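Local coordinates for hypothetical protein Aq_1549 (Aquifex aeolicus, PDB 2E8E) that is of unproven function but, as an OsmC family peroxiredoxin with a cysteine pair able to form a disulfide, probably reduces peroxides, at residues V40-C45 with I66-K71. Sequence-based numbering, arbitrary orientation.
Sequences VSIGSC and IFLKGK
Ile-42 and Gly-43 of helix 34-56 meet Leu-68 and Ile-66 of strand 60-72 without a single hydrogen bond passing between them. First along the helix, Ile-42 sets its CG2 methyl 3.9 Å from CD2 of Leu-68. That methyl is anti to the backbone N, with CG1 turned beside the N (chi1 -68°), and a beta-branched residue suits a place between two surfaces, since the side chain also packs on Val-112 and Leu-113 of helix 111-116. Gly-43 follows, turning bare backbone to the strand. CD1 of Leu-68 comes to 3.9 Å from the Gly-43 CA, on the side where a CB would collide with it, while CD2 of Leu-68 is 3.9 Å from the Gly-43 N. The forked leucine thus straddles the Ile-42/Gly-43 step. Two residues earlier on the strand, CD1 of Ile-66, at the end of an extended chain (chi2 176°), reaches to 3.5 Å from the Gly-43 O. Ser-44 faces away from the strand; its OG bonds to the Val-40 O at 2.8 Å, giving the buried hydroxyl a partner within its own helix, and that oxygen also accepts from the Ser-44 N, on the opposite face of the carbonyl plane. Ile-66 and Leu-68 also touch Ile-85 of the neighbouring strand, and 66-71 pairs antiparallel with a strand of the second subunit, continuing the sheet across the interface. The segments run roughly antiparallel, at 149°, their axes coming within 9.1 Å, as a central helix laid on a beta-sheet in the alpha+beta fold of OsmC-like proteins.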
ATOM      1  N   VAL A  40       5.291   2.366  -1.140  1.00 14.03           N
ATOM      2  CA  VAL A  40       4.961   3.303  -2.208  1.00 15.47           C
ATOM      3  C   VAL A  40       3.673   4.050  -1.854  1.00 15.47           C
ATOM      4  O   VAL A  40       3.568   5.260  -2.077  1.00 15.97           O
ATOM      5  CB  VAL A  40       4.781   2.582  -3.577  1.00 14.22           C
ATOM      6  CG1 VAL A  40       4.200   3.547  -4.609  1.00 14.71           C
ATOM      7  CG2 VAL A  40       6.121   2.053  -4.063  1.00 16.11           C
ATOM      8  N   SER A  41       2.698   3.335  -1.296  1.00 15.01           N
ATOM      9  CA  SER A  41       1.428   3.959  -0.917  1.00 14.79           C
ATOM     10  C   SER A  41       1.658   5.035   0.139  1.00 14.95           C
ATOM     11  O   SER A  41       1.104   6.134   0.062  1.00 16.28           O
ATOM     12  CB  SER A  41       0.456   2.902  -0.376  1.00 17.89           C
ATOM     13  OG  SER A  41       0.221   1.908  -1.357  1.00 25.71           O
ATOM     14  N   ILE A  42       2.479   4.709   1.128  1.00 14.52           N
ATOM     15  CA  ILE A  42       2.800   5.647   2.194  1.00 14.48           C
ATOM     16  C   ILE A  42       3.524   6.870   1.631  1.00 15.10           C
ATOM     17  O   ILE A  42       3.136   8.014   1.890  1.00 13.81           O
ATOM     18  CB  ILE A  42       3.713   4.983   3.253  1.00 15.02           C
ATOM     19  CG1 ILE A  42       2.937   3.896   4.007  1.00 12.91           C
ATOM     20  CG2 ILE A  42       4.261   6.036   4.208  1.00 15.93           C
ATOM     21  CD1 ILE A  42       3.827   3.029   4.902  1.00 14.68           C
ATOM     22  N   GLY A  43       4.579   6.612   0.860  1.00 13.71           N
ATOM     23  CA  GLY A  43       5.374   7.683   0.286  1.00 16.24           C
ATOM     24  C   GLY A  43       4.612   8.613  -0.635  1.00 16.05           C
ATOM     25  O   GLY A  43       4.766   9.836  -0.554  1.00 16.42           O
ATOM     26  N   SER A  44       3.780   8.049  -1.507  1.00 15.19           N
ATOM     27  CA  SER A  44       3.021   8.872  -2.439  1.00 15.57           C
ATOM     28  C   SER A  44       1.894   9.631  -1.750  1.00 16.83           C
ATOM     29  O   SER A  44       1.639  10.794  -2.075  1.00 17.61           O
ATOM     30  CB  SER A  44       2.476   8.018  -3.592  1.00 16.12           C
ATOM     31  OG  SER A  44       1.653   6.965  -3.123  1.00 17.02           O
ATOM     32  N   CYS A  45       1.221   8.991  -0.795  1.00 16.83           N
ATOM     33  CA  CYS A  45       0.137   9.661  -0.077  1.00 16.08           C
ATOM     34  C   CYS A  45       0.715  10.887   0.627  1.00 16.20           C
ATOM     35  O   CYS A  45       0.170  11.988   0.526  1.00 17.32           O
ATOM     36  CB  CYS A  45      -0.487   8.728   0.963  1.00 15.63           C
ATOM     37  SG  CYS A  45      -1.983   9.388   1.760  1.00 19.24           S
ATOM     38  N   ILE A  66      11.556  11.138  -2.177  1.00 19.23           N
ATOM     39  CA  ILE A  66      11.211  10.519  -0.906  1.00 20.21           C
ATOM     40  C   ILE A  66      11.797   9.119  -0.859  1.00 20.91           C
ATOM     41  O   ILE A  66      11.560   8.300  -1.747  1.00 20.70           O
ATOM     42  CB  ILE A  66       9.684  10.448  -0.715  1.00 19.79           C
ATOM     43  CG1 ILE A  66       9.067  11.833  -0.938  1.00 19.75           C
ATOM     44  CG2 ILE A  66       9.365   9.972   0.698  1.00 18.82           C
ATOM     45  CD1 ILE A  66       7.547  11.853  -0.874  1.00 18.87           C
ATOM     46  N   PHE A  67      12.573   8.855   0.185  1.00 19.49           N
ATOM     47  CA  PHE A  67      13.218   7.567   0.351  1.00 21.04           C
ATOM     48  C   PHE A  67      12.629   6.841   1.544  1.00 19.77           C
ATOM     49  O   PHE A  67      12.642   7.352   2.659  1.00 20.34           O
ATOM     50  CB  PHE A  67      14.720   7.773   0.551  1.00 22.25           C
ATOM     51  CG  PHE A  67      15.368   8.539  -0.566  1.00 24.18           C
ATOM     52  CD1 PHE A  67      15.793   7.887  -1.719  1.00 26.92           C
ATOM     53  CD2 PHE A  67      15.498   9.921  -0.491  1.00 25.68           C
ATOM     54  CE1 PHE A  67      16.337   8.605  -2.787  1.00 25.85           C
ATOM     55  CE2 PHE A  67      16.040  10.646  -1.551  1.00 23.62           C
ATOM     56  CZ  PHE A  67      16.458   9.987  -2.700  1.00 26.26           C
ATOM     57  N   LEU A  68      12.099   5.647   1.308  1.00 19.41           N
ATOM     58  CA  LEU A  68      11.523   4.871   2.392  1.00 18.93           C
ATOM     59  C   LEU A  68      12.262   3.559   2.573  1.00 19.01           C
ATOM     60  O   LEU A  68      12.564   2.863   1.607  1.00 19.80           O
ATOM     61  CB  LEU A  68      10.042   4.591   2.136  1.00 19.56           C
ATOM     62  CG  LEU A  68       9.141   5.824   2.041  1.00 19.65           C
ATOM     63  CD1 LEU A  68       8.961   6.221   0.575  1.00 19.45           C
ATOM     64  CD2 LEU A  68       7.798   5.516   2.677  1.00 18.10           C
ATOM     65  N   LYS A  69      12.556   3.229   3.824  1.00 17.99           N
ATOM     66  CA  LYS A  69      13.243   1.989   4.141  1.00 19.57           C
ATOM     67  C   LYS A  69      12.496   1.311   5.274  1.00 19.48           C
ATOM     68  O   LYS A  69      12.293   1.899   6.337  1.00 20.75           O
ATOM     69  CB  LYS A  69      14.686   2.254   4.574  1.00 20.95           C
ATOM     70  CG  LYS A  69      15.411   1.001   5.040  1.00 24.94           C
ATOM     71  CD  LYS A  69      16.850   1.285   5.446  1.00 29.18           C
ATOM     72  CE  LYS A  69      17.651   1.848   4.287  1.00 32.30           C
ATOM     73  NZ  LYS A  69      19.092   2.027   4.635  1.00 36.21           N
ATOM     74  N   GLY A  70      12.085   0.069   5.046  1.00 18.87           N
ATOM     75  CA  GLY A  70      11.363  -0.649   6.075  1.00 18.53           C
ATOM     76  C   GLY A  70      12.109  -1.891   6.512  1.00 18.61           C
ATOM     77  O   GLY A  70      12.653  -2.612   5.679  1.00 19.24           O
ATOM     78  N   LYS A  71      12.150  -2.126   7.820  1.00 17.75           N
ATOM     79  CA  LYS A  71      12.817  -3.299   8.383  1.00 19.72           C
ATOM     80  C   LYS A  71      11.737  -4.208   8.957  1.00 18.56           C
ATOM     81  O   LYS A  71      10.969  -3.798   9.831  1.00 18.93           O
ATOM     82  CB  LYS A  71      13.799  -2.877   9.478  1.00 20.34           C
ATOM     83  CG  LYS A  71      14.976  -2.075   8.959  1.00 25.27           C
ATOM     84  CD  LYS A  71      15.893  -1.638  10.092  1.00 29.87           C
ATOM     85  CE  LYS A  71      17.124  -0.915   9.562  1.00 33.20           C
ATOM     86  NZ  LYS A  71      16.768   0.290   8.761  1.00 37.84           N
TER